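Local coordinates for protein putative mandelate racemase (Salmonella typhimurium, PDB 2O56) that is of unproven function but binds magnesium as a member of the enolase superfamily and is probably a hydro-lyase (dehydratase), at residues G242-E247 against N343-E348; V320-C325 against L335-A340; A256-V261 against I267-G272. All coordinates share one frame; numbering follows the deposited sequence.

Contact 1: residues G242-E247 against N343-E348; sequences GIFYYE and NFVIHE. With MG (magnesium ion), chain I.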
loop_
_atom_site.group_PDB
_atom_site.type_symbol
_atom_site.label_atom_id
_atom_site.label_comp_id
_atom_site.label_asym_id
_atom_site.label_seq_id
_atom_site.Cartn_x
_atom_site.Cartn_y
_atom_site.Cartn_z
ATOM N N GLY A 242 -4.676 -8.997 -32.353
ATOM C CA GLY A 242 -5.149 -7.612 -32.376
ATOM C C GLY A 242 -6.575 -7.514 -31.842
ATOM O O GLY A 242 -7.464 -7.001 -32.516
ATOM N N ILE A 243 -6.789 -8.008 -30.626
ATOM C CA ILE A 243 -8.122 -8.056 -29.984
ATOM C C ILE A 243 -8.576 -6.683 -29.432
ATOM O O ILE A 243 -7.814 -6.005 -28.722
ATOM C CB ILE A 243 -8.137 -9.186 -28.902
ATOM C CG1 ILE A 243 -7.761 -10.517 -29.554
ATOM C CG2 ILE A 243 -9.507 -9.328 -28.198
ATOM C CD1 ILE A 243 -8.815 -11.010 -30.591
ATOM N N PHE A 244 -9.807 -6.276 -29.777
ATOM C CA PHE A 244 -10.337 -4.916 -29.483
ATOM C C PHE A 244 -10.549 -4.755 -27.970
ATOM O O PHE A 244 -10.026 -3.831 -27.344
ATOM C CB PHE A 244 -11.687 -4.745 -30.175
ATOM C CG PHE A 244 -12.154 -3.334 -30.305
ATOM C CD1 PHE A 244 -11.332 -2.345 -30.829
ATOM C CD2 PHE A 244 -13.462 -3.004 -29.957
ATOM C CE1 PHE A 244 -11.801 -1.043 -30.963
ATOM C CE2 PHE A 244 -13.942 -1.698 -30.097
ATOM C CZ PHE A 244 -13.101 -0.722 -30.584
ATOM N N TYR A 245 -11.339 -5.655 -27.405
ATOM C CA TYR A 245 -11.224 -5.943 -25.981
ATOM C C TYR A 245 -11.612 -7.361 -25.609
ATOM O O TYR A 245 -12.117 -8.112 -26.437
ATOM C CB TYR A 245 -11.963 -4.887 -25.161
ATOM C CG TYR A 245 -13.379 -4.535 -25.599
ATOM C CD1 TYR A 245 -14.470 -5.282 -25.171
ATOM C CD2 TYR A 245 -13.628 -3.407 -26.391
ATOM C CE1 TYR A 245 -15.763 -4.939 -25.535
ATOM C CE2 TYR A 245 -14.926 -3.059 -26.757
ATOM C CZ TYR A 245 -15.979 -3.835 -26.336
ATOM O OH TYR A 245 -17.264 -3.492 -26.680
ATOM N N TYR A 246 -11.353 -7.730 -24.352
ATOM C CA TYR A 246 -11.438 -9.104 -23.886
ATOM C C TYR A 246 -12.509 -9.093 -22.794
ATOM O O TYR A 246 -12.291 -8.489 -21.758
ATOM C CB TYR A 246 -10.088 -9.460 -23.254
ATOM C CG TYR A 246 -9.850 -10.926 -22.911
ATOM C CD1 TYR A 246 -10.468 -11.948 -23.627
ATOM C CD2 TYR A 246 -8.976 -11.279 -21.871
ATOM C CE1 TYR A 246 -10.229 -13.281 -23.321
ATOM C CE2 TYR A 246 -8.725 -12.623 -21.555
ATOM C CZ TYR A 246 -9.355 -13.612 -22.281
ATOM O OH TYR A 246 -9.124 -14.924 -21.972
ATOM N N GLU A 247 -13.652 -9.739 -23.034
ATOM C CA GLU A 247 -14.880 -9.486 -22.268
ATOM C C GLU A 247 -15.148 -10.564 -21.214
ATOM O O GLU A 247 -15.111 -11.764 -21.498
ATOM C CB GLU A 247 -16.108 -9.356 -23.207
ATOM C CG GLU A 247 -17.415 -9.267 -22.457
ATOM C CD GLU A 247 -18.611 -8.965 -23.331
ATOM O OE1 GLU A 247 -18.458 -8.363 -24.420
ATOM O OE2 GLU A 247 -19.724 -9.337 -22.919
ATOM N N ASN A 343 -18.344 9.236 -23.232
ATOM C CA ASN A 343 -17.387 8.145 -23.247
ATOM C C ASN A 343 -17.910 6.823 -23.824
ATOM O O ASN A 343 -17.667 5.749 -23.288
ATOM C CB ASN A 343 -16.718 7.958 -21.885
ATOM C CG ASN A 343 -17.707 7.804 -20.755
ATOM O OD1 ASN A 343 -18.779 8.423 -20.741
ATOM N ND2 ASN A 343 -17.337 6.995 -19.771
ATOM N N PHE A 344 -18.623 6.919 -24.936
ATOM C CA PHE A 344 -19.172 5.754 -25.617
ATOM C C PHE A 344 -18.083 5.159 -26.510
ATOM O O PHE A 344 -17.351 5.917 -27.137
ATOM C CB PHE A 344 -20.361 6.208 -26.469
ATOM C CG PHE A 344 -20.835 5.191 -27.454
ATOM C CD1 PHE A 344 -21.539 4.070 -27.040
ATOM C CD2 PHE A 344 -20.574 5.351 -28.811
ATOM C CE1 PHE A 344 -21.984 3.147 -27.954
ATOM C CE2 PHE A 344 -21.026 4.429 -29.728
ATOM C CZ PHE A 344 -21.723 3.329 -29.305
ATOM N N VAL A 345 -18.029 3.841 -26.608
ATOM C CA VAL A 345 -17.251 3.151 -27.618
ATOM C C VAL A 345 -18.007 2.453 -28.746
ATOM O O VAL A 345 -17.787 2.755 -29.853
ATOM C CB VAL A 345 -16.118 2.251 -27.075
ATOM C CG1 VAL A 345 -16.583 1.284 -26.073
ATOM C CG2 VAL A 345 -15.337 1.533 -28.225
ATOM N N ILE A 346 -18.851 1.496 -28.415
ATOM C CA ILE A 346 -19.537 0.678 -29.418
ATOM C C ILE A 346 -20.843 0.107 -28.846
ATOM O O ILE A 346 -21.005 0.031 -27.626
ATOM C CB ILE A 346 -18.584 -0.385 -30.057
ATOM C CG1 ILE A 346 -19.068 -0.831 -31.444
ATOM C CG2 ILE A 346 -18.281 -1.540 -29.108
ATOM C CD1 ILE A 346 -18.011 -1.640 -32.233
ATOM N N HIS A 347 -21.798 -0.213 -29.719
ATOM C CA HIS A 347 -23.070 -0.820 -29.323
ATOM C C HIS A 347 -23.080 -2.317 -29.679
ATOM O O HIS A 347 -22.465 -2.737 -30.671
ATOM C CB HIS A 347 -24.227 -0.067 -30.013
ATOM C CG HIS A 347 -25.599 -0.588 -29.698
ATOM N ND1 HIS A 347 -26.424 0.000 -28.758
ATOM C CD2 HIS A 347 -26.310 -1.615 -30.229
ATOM C CE1 HIS A 347 -27.566 -0.664 -28.702
ATOM N NE2 HIS A 347 -27.519 -1.652 -29.578
ATOM N N GLU A 348 -23.775 -3.114 -28.869
ATOM C CA GLU A 348 -23.862 -4.565 -29.070
ATOM C C GLU A 348 -25.136 -4.972 -29.803
ATOM O O GLU A 348 -26.237 -4.727 -29.319
ATOM C CB GLU A 348 -23.819 -5.301 -27.722
ATOM C CG GLU A 348 -24.008 -6.819 -27.829
ATOM C CD GLU A 348 -23.773 -7.561 -26.510
ATOM O OE1 GLU A 348 -23.983 -6.953 -25.440
ATOM O OE2 GLU A 348 -23.399 -8.759 -26.548
HETATM MG MG MG I . -21.355 -10.783 -22.604
HETATM O O HOH W 1 -21.778 -6.998 -23.811
HETATM O O HOH W 2 -23.043 -10.144 -23.899
HETATM O O HOH W 3 -20.021 -12.116 -21.108
#

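Contact 2: residues V320-C325 against L335-A340; sequences VQIHVC and LHMETA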
loop_
_atom_site.group_PDB
_atom_site.type_symbol
_atom_site.label_atom_id
_atom_site.label_comp_id
_atom_site.label_asym_id
_atom_site.label_seq_id
_atom_site.Cartn_x
_atom_site.Cartn_y
_atom_site.Cartn_z
ATOM N N VAL A 320 -17.556 3.073 -22.731
ATOM C CA VAL A 320 -18.770 2.365 -22.368
ATOM C C VAL A 320 -19.349 1.673 -23.590
ATOM O O VAL A 320 -19.555 2.298 -24.633
ATOM C CB VAL A 320 -19.818 3.318 -21.785
ATOM C CG1 VAL A 320 -21.073 2.557 -21.377
ATOM C CG2 VAL A 320 -19.232 4.099 -20.600
ATOM N N GLN A 321 -19.596 0.376 -23.447
ATOM C CA GLN A 321 -20.455 -0.358 -24.352
ATOM C C GLN A 321 -21.592 -0.923 -23.519
ATOM O O GLN A 321 -21.384 -1.883 -22.799
ATOM C CB GLN A 321 -19.668 -1.528 -24.970
ATOM C CG GLN A 321 -20.568 -2.444 -25.827
ATOM C CD GLN A 321 -20.513 -3.895 -25.417
ATOM O OE1 GLN A 321 -19.499 -4.578 -25.617
ATOM N NE2 GLN A 321 -21.609 -4.391 -24.879
ATOM N N ILE A 322 -22.782 -0.335 -23.609
ATOM C CA ILE A 322 -23.946 -0.860 -22.904
ATOM C C ILE A 322 -24.142 -2.328 -23.264
ATOM O O ILE A 322 -24.076 -2.705 -24.437
ATOM C CB ILE A 322 -25.235 -0.023 -23.186
ATOM C CG1 ILE A 322 -25.025 1.439 -22.775
ATOM C CG2 ILE A 322 -26.446 -0.548 -22.382
ATOM C CD1 ILE A 322 -24.718 1.637 -21.296
ATOM N N HIS A 323 -24.322 -3.169 -22.253
ATOM C CA HIS A 323 -24.706 -4.550 -22.499
ATOM C C HIS A 323 -26.174 -4.598 -22.908
ATOM O O HIS A 323 -27.037 -4.104 -22.191
ATOM C CB HIS A 323 -24.486 -5.437 -21.274
ATOM C CG HIS A 323 -25.012 -6.825 -21.451
ATOM N ND1 HIS A 323 -26.273 -7.201 -21.040
ATOM C CD2 HIS A 323 -24.476 -7.909 -22.058
ATOM C CE1 HIS A 323 -26.482 -8.463 -21.367
ATOM N NE2 HIS A 323 -25.404 -8.920 -21.979
ATOM N N VAL A 324 -26.455 -5.186 -24.067
ATOM C CA VAL A 324 -27.831 -5.313 -24.530
ATOM C C VAL A 324 -28.130 -6.761 -24.899
ATOM O O VAL A 324 -27.597 -7.279 -25.882
ATOM C CB VAL A 324 -28.130 -4.399 -25.756
ATOM C CG1 VAL A 324 -29.600 -4.521 -26.173
ATOM C CG2 VAL A 324 -27.831 -2.945 -25.441
ATOM N N CYS A 325 -28.997 -7.397 -24.120
ATOM C CA CYS A 325 -29.571 -8.700 -24.498
ATOM C C CYS A 325 -30.999 -8.840 -23.967
ATOM O O CYS A 325 -31.266 -9.597 -23.030
ATOM C CB CYS A 325 -28.694 -9.847 -23.982
ATOM S SG CYS A 325 -29.037 -11.467 -24.767
ATOM N N LEU A 335 -29.633 2.977 -26.783
ATOM C CA LEU A 335 -29.365 4.008 -27.788
ATOM C C LEU A 335 -29.387 5.439 -27.256
ATOM O O LEU A 335 -28.558 6.251 -27.657
ATOM C CB LEU A 335 -30.305 3.868 -28.990
ATOM C CG LEU A 335 -30.183 2.539 -29.729
ATOM C CD1 LEU A 335 -31.218 2.468 -30.834
ATOM C CD2 LEU A 335 -28.764 2.314 -30.270
ATOM N N HIS A 336 -30.344 5.737 -26.372
ATOM C CA HIS A 336 -30.411 7.017 -25.691
ATOM C C HIS A 336 -29.205 7.316 -24.802
ATOM O O HIS A 336 -28.654 8.423 -24.824
ATOM C CB HIS A 336 -31.699 7.096 -24.860
ATOM C CG HIS A 336 -32.948 7.250 -25.682
ATOM N ND1 HIS A 336 -33.294 8.434 -26.299
ATOM C CD2 HIS A 336 -33.926 6.365 -25.996
ATOM C CE1 HIS A 336 -34.424 8.271 -26.962
ATOM N NE2 HIS A 336 -34.833 7.026 -26.789
ATOM N N MET A 337 -28.801 6.342 -23.999
ATOM C CA MET A 337 -27.654 6.531 -23.111
ATOM C C MET A 337 -26.418 6.735 -23.971
ATOM O O MET A 337 -25.645 7.654 -23.750
ATOM C CB MET A 337 -27.468 5.301 -22.215
ATOM C CG MET A 337 -26.409 5.454 -21.073
ATOM S SD MET A 337 -26.899 6.591 -19.767
ATOM C CE MET A 337 -28.210 5.672 -18.969
ATOM N N GLU A 338 -26.248 5.871 -24.958
ATOM C CA GLU A 338 -25.043 5.889 -25.776
ATOM C C GLU A 338 -24.950 7.152 -26.649
ATOM O O GLU A 338 -23.874 7.506 -27.120
ATOM C CB GLU A 338 -24.982 4.620 -26.624
ATOM C CG GLU A 338 -24.804 3.364 -25.771
ATOM C CD GLU A 338 -24.979 2.068 -26.543
ATOM O OE1 GLU A 338 -25.824 2.025 -27.459
ATOM O OE2 GLU A 338 -24.285 1.079 -26.210
ATOM N N THR A 339 -26.084 7.826 -26.844
ATOM C CA THR A 339 -26.133 9.066 -27.614
ATOM C C THR A 339 -25.634 10.231 -26.802
ATOM O O THR A 339 -24.932 11.099 -27.326
ATOM C CB THR A 339 -27.579 9.364 -28.124
ATOM O OG1 THR A 339 -27.981 8.327 -29.009
ATOM C CG2 THR A 339 -27.663 10.679 -28.870
ATOM N N ALA A 340 -26.010 10.246 -25.517
ATOM C CA ALA A 340 -25.728 11.370 -24.636
ATOM C C ALA A 340 -24.320 11.363 -24.017
ATOM O O ALA A 340 -23.689 12.421 -23.865
ATOM C CB ALA A 340 -26.762 11.408 -23.518
HETATM O O HOH W 4 -24.763 -1.558 -26.632
#

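Contact 3: residues A256-V261 against I267-G272; sequences AQMKQV and IPLAAG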
loop_
_atom_site.group_PDB
_atom_site.type_symbol
_atom_site.label_atom_id
_atom_site.label_comp_id
_atom_site.label_asym_id
_atom_site.label_seq_id
_atom_site.Cartn_x
_atom_site.Cartn_y
_atom_site.Cartn_z
ATOM N N ALA A 256 -10.103 -8.567 -7.420
ATOM C CA ALA A 256 -8.647 -8.730 -7.541
ATOM C C ALA A 256 -8.290 -9.700 -8.647
ATOM O O ALA A 256 -7.206 -9.600 -9.226
ATOM C CB ALA A 256 -8.017 -9.170 -6.213
ATOM N N GLN A 257 -9.206 -10.629 -8.941
ATOM C CA GLN A 257 -9.004 -11.611 -10.000
ATOM C C GLN A 257 -9.016 -10.930 -11.372
ATOM O O GLN A 257 -8.178 -11.228 -12.221
ATOM C CB GLN A 257 -10.055 -12.728 -9.946
ATOM C CG GLN A 257 -10.190 -13.441 -8.603
ATOM C CD GLN A 257 -8.875 -13.817 -7.963
ATOM O OE1 GLN A 257 -8.653 -13.558 -6.781
ATOM N NE2 GLN A 257 -8.004 -14.443 -8.726
ATOM N N MET A 258 -9.958 -10.010 -11.580
ATOM C CA MET A 258 -9.948 -9.155 -12.784
ATOM C C MET A 258 -8.637 -8.386 -12.963
ATOM O O MET A 258 -8.101 -8.279 -14.080
ATOM C CB MET A 258 -11.137 -8.183 -12.775
ATOM C CG MET A 258 -11.476 -7.570 -14.155
ATOM S SD MET A 258 -12.344 -8.689 -15.283
ATOM C CE MET A 258 -13.892 -8.929 -14.407
ATOM N N LYS A 259 -8.146 -7.816 -11.863
ATOM C CA LYS A 259 -6.841 -7.160 -11.845
ATOM C C LYS A 259 -5.704 -8.117 -12.216
ATOM O O LYS A 259 -4.806 -7.747 -12.984
ATOM C CB LYS A 259 -6.602 -6.485 -10.498
ATOM C CG LYS A 259 -5.380 -5.569 -10.399
ATOM C CD LYS A 259 -5.206 -4.649 -11.575
ATOM C CE LYS A 259 -3.942 -3.801 -11.421
ATOM N NZ LYS A 259 -3.836 -3.174 -10.074
ATOM N N GLN A 260 -5.753 -9.346 -11.710
ATOM C CA GLN A 260 -4.727 -10.328 -12.060
ATOM C C GLN A 260 -4.728 -10.623 -13.577
ATOM O O GLN A 260 -3.669 -10.701 -14.175
ATOM C CB GLN A 260 -4.878 -11.598 -11.214
ATOM C CG GLN A 260 -3.883 -12.727 -11.505
ATOM C CD GLN A 260 -2.470 -12.492 -10.986
ATOM O OE1 GLN A 260 -2.168 -11.473 -10.370
ATOM N NE2 GLN A 260 -1.591 -13.457 -11.246
ATOM N N VAL A 261 -5.909 -10.740 -14.190
ATOM C CA VAL A 261 -6.002 -10.942 -15.643
ATOM C C VAL A 261 -5.418 -9.726 -16.387
ATOM O O VAL A 261 -4.592 -9.889 -17.270
ATOM C CB VAL A 261 -7.461 -11.291 -16.117
ATOM C CG1 VAL A 261 -7.511 -11.562 -17.660
ATOM C CG2 VAL A 261 -7.962 -12.535 -15.400
ATOM N N ILE A 267 -4.342 -7.186 -23.415
ATOM C CA ILE A 267 -5.526 -6.750 -24.175
ATOM C C ILE A 267 -6.353 -5.951 -23.150
ATOM O O ILE A 267 -6.429 -6.385 -22.013
ATOM C CB ILE A 267 -6.370 -7.983 -24.534
ATOM C CG1 ILE A 267 -5.533 -8.995 -25.347
ATOM C CG2 ILE A 267 -7.630 -7.592 -25.310
ATOM C CD1 ILE A 267 -6.188 -10.349 -25.470
ATOM N N PRO A 268 -6.983 -4.827 -23.554
ATOM C CA PRO A 268 -7.966 -4.140 -22.687
ATOM C C PRO A 268 -9.145 -5.021 -22.226
ATOM O O PRO A 268 -9.777 -5.699 -23.040
ATOM C CB PRO A 268 -8.487 -3.001 -23.581
ATOM C CG PRO A 268 -7.420 -2.762 -24.604
ATOM C CD PRO A 268 -6.828 -4.136 -24.860
ATOM N N LEU A 269 -9.445 -5.013 -20.929
ATOM C CA LEU A 269 -10.542 -5.842 -20.398
ATOM C C LEU A 269 -11.885 -5.115 -20.414
ATOM O O LEU A 269 -11.946 -3.894 -20.237
ATOM C CB LEU A 269 -10.238 -6.325 -18.961
ATOM C CG LEU A 269 -8.937 -7.097 -18.696
ATOM C CD1 LEU A 269 -8.972 -7.736 -17.309
ATOM C CD2 LEU A 269 -8.701 -8.165 -19.736
ATOM N N ALA A 270 -12.962 -5.880 -20.609
ATOM C CA ALA A 270 -14.305 -5.354 -20.461
ATOM C C ALA A 270 -15.125 -6.242 -19.552
ATOM O O ALA A 270 -14.951 -7.460 -19.523
ATOM C CB ALA A 270 -14.983 -5.205 -21.823
ATOM N N ALA A 271 -16.015 -5.623 -18.783
ATOM C CA ALA A 271 -16.953 -6.373 -17.974
ATOM C C ALA A 271 -18.011 -5.381 -17.575
ATOM O O ALA A 271 -17.803 -4.172 -17.713
ATOM C CB ALA A 271 -16.270 -6.941 -16.725
ATOM N N GLY A 272 -19.135 -5.889 -17.072
ATOM C CA GLY A 272 -20.133 -5.020 -16.472
ATOM C C GLY A 272 -21.557 -5.557 -16.479
ATOM O O GLY A 272 -22.394 -5.108 -15.701
#

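Contact 1: residues G242-E247 against N343-E348
Phe244 meets Val345 across the interior of the enolase-superfamily barrel, a modified TIM barrel: the CE2-CZ side of the ring comes from one wall, methyl CG2 of Val345 from the other, and CZ lies 4.0 Å from CG2. The methyl sits obliquely to the ring. Nearby, CG2 of Ile346 touches the Phe244 rim more loosely, with CE2 to CG2 at 4.5 Å. The same methyl packs at the edge of the Tyr245 ring, where Tyr245 OH comes within 3.3 Å of Ile346 CG2. Tyr245 carries its ring between its own backbone N and carbonyl carbon (chi1 48°), which directs the hydroxyl inward; Gln321 is its hydrogen-bond partner, while Ile346 offers it only hydrocarbon. The backbones stay far apart, 10.8 Å from Phe244 CA to Ile346 CA, and here the gap is spanned by the side chains of Phe244, Tyr245, Val345 and Ile346. Pro192 of a second subunit packs on Phe244, Tyr245 and Val345 at this end of the contact, away from the metal.

Farther along both segments, strands 246-247 and 347-350 bring two carboxylates to the active-site mouth. Glu247, with an extended chain, binds the magnesium ion through OE2, and Glu221 and Glu273 are the other protein ligands. Glu348 does not bind the metal itself, and its OE2 stays 5.2 Å from OE2 of Glu247. Lys172 forms salt bridges to Glu247 OE1 and Glu348 OE2, so the two acids share a positive partner, which probably offsets their mutual repulsion. Water links them too. One molecule donates to OE2 of Glu247 and, at 2.7 Å, to OE1 of Glu348; a second, itself a magnesium ligand, donates to Glu348 OE2 at 3.0 Å.

Contact 2: residues V320-C325 against L335-A340
Glu338 reaches from its helix to Ile322 with the flank of its side chain as well as its end. From CB the chain turns beside its own backbone N (chi1 -66°) and then runs extended, bringing the carboxylate up to the loop. CG lies against CG1 of Ile322 at 3.6 Å, and CD follows over the same methylene and the neighbouring CB. At the tip the two oxygens part company. OE2 takes a weak, bent hydrogen bond from Ile322 N, 3.3 Å long with 134° at the hydrogen, and also accepts from a water at 2.7 Å. That water gives its other proton to Ile322 O, so one carboxylate oxygen ties into both ends of the Ile322 backbone. OE1 turns elsewhere, to ND1 of His347.

This is a β/α step of the barrel: strand 319-320 gives way to the loop holding Ile322, and helix 328-340 returns along the outside. Ile322 points back toward that helix, and its CD1 meets CG of Met337 at 4.2 Å, the two chains crossing at about a right angle. Val306, from helix 302-314, touches both.

Gln321 faces the other way, into the barrel, yet steadies the same peptide: its NE2 donates to Ile322 O in a nearly straight bond (3.0 Å, 177°), approaching from above the carbonyl plane. Besides Tyr245, its OE1 accepts from Gln294 NE2 and pairs with the hydroxyl of Tyr133. Beyond it His323 is hydrogen-bonded through ND1 to Asp296 OD2, a pairing like the His-Asp dyad of mandelate racemase.

Contact 3: residues A256-V261 against I267-G272
Leu269 points from the strand into a notch between Met258 and Val261, one helical turn apart. Its chain and that of Met258 slide past each other in opposite directions: CD1 of Leu269 sits 4.0 Å from both CG and SD of Met258, and 3.4 Å from the Met258 carbonyl O. Val261 crosses Leu269 at a slant, its CB 4.0 Å from the same CD1 while CG1 leans on both methyls. The thioether then doubles back through bends at chi2 (76°) and chi3 (65°), which carry the terminal CE along the strand to CB of Ala271, 3.9 Å away. Ala271 lies two residues beyond Leu269, so the helix-facing side of the strand is met at both positions; Ala270 between them turns away toward Tyr245 and Gln294.

The axes of residues 256-261 and 269-271 run at 153°, roughly antiparallel, and approach to 10.1 Å. This is the return half of a β-α-β crossover from strand 246-247 through helix 255-264 to strand 269-271. In the barrel wall this strand lies between 246-247 and 292-293, and on the outside helix 228-238 continues the layer, with Ala231 touching Val261.

In the fold
Contact 1 spans the barrel, and the other two lie within the loop of chain that it closes. Contact 3 joins it through the parallel sheet: Tyr246 N hydrogen-bonds to Pro268 O, and Ala270 N to Tyr246 O, each at 2.9 Å, setting the metal-binding strand 246-247 beside 269-271. Contact 2 meets it on the 343-348 side, where Glu338 OE1 holds His347 ND1 at 2.5 Å, and reaches across to Tyr245 through Gln321, OE1 to OH at 2.7 Å. Contacts 2 and 3 do not touch, their nearest atoms being about 6 Å apart. Gln321 of contact 2 comes to about 7 Å from the magnesium ion, and Ala271 of contact 3 to about 9 Å, measured from the side chains.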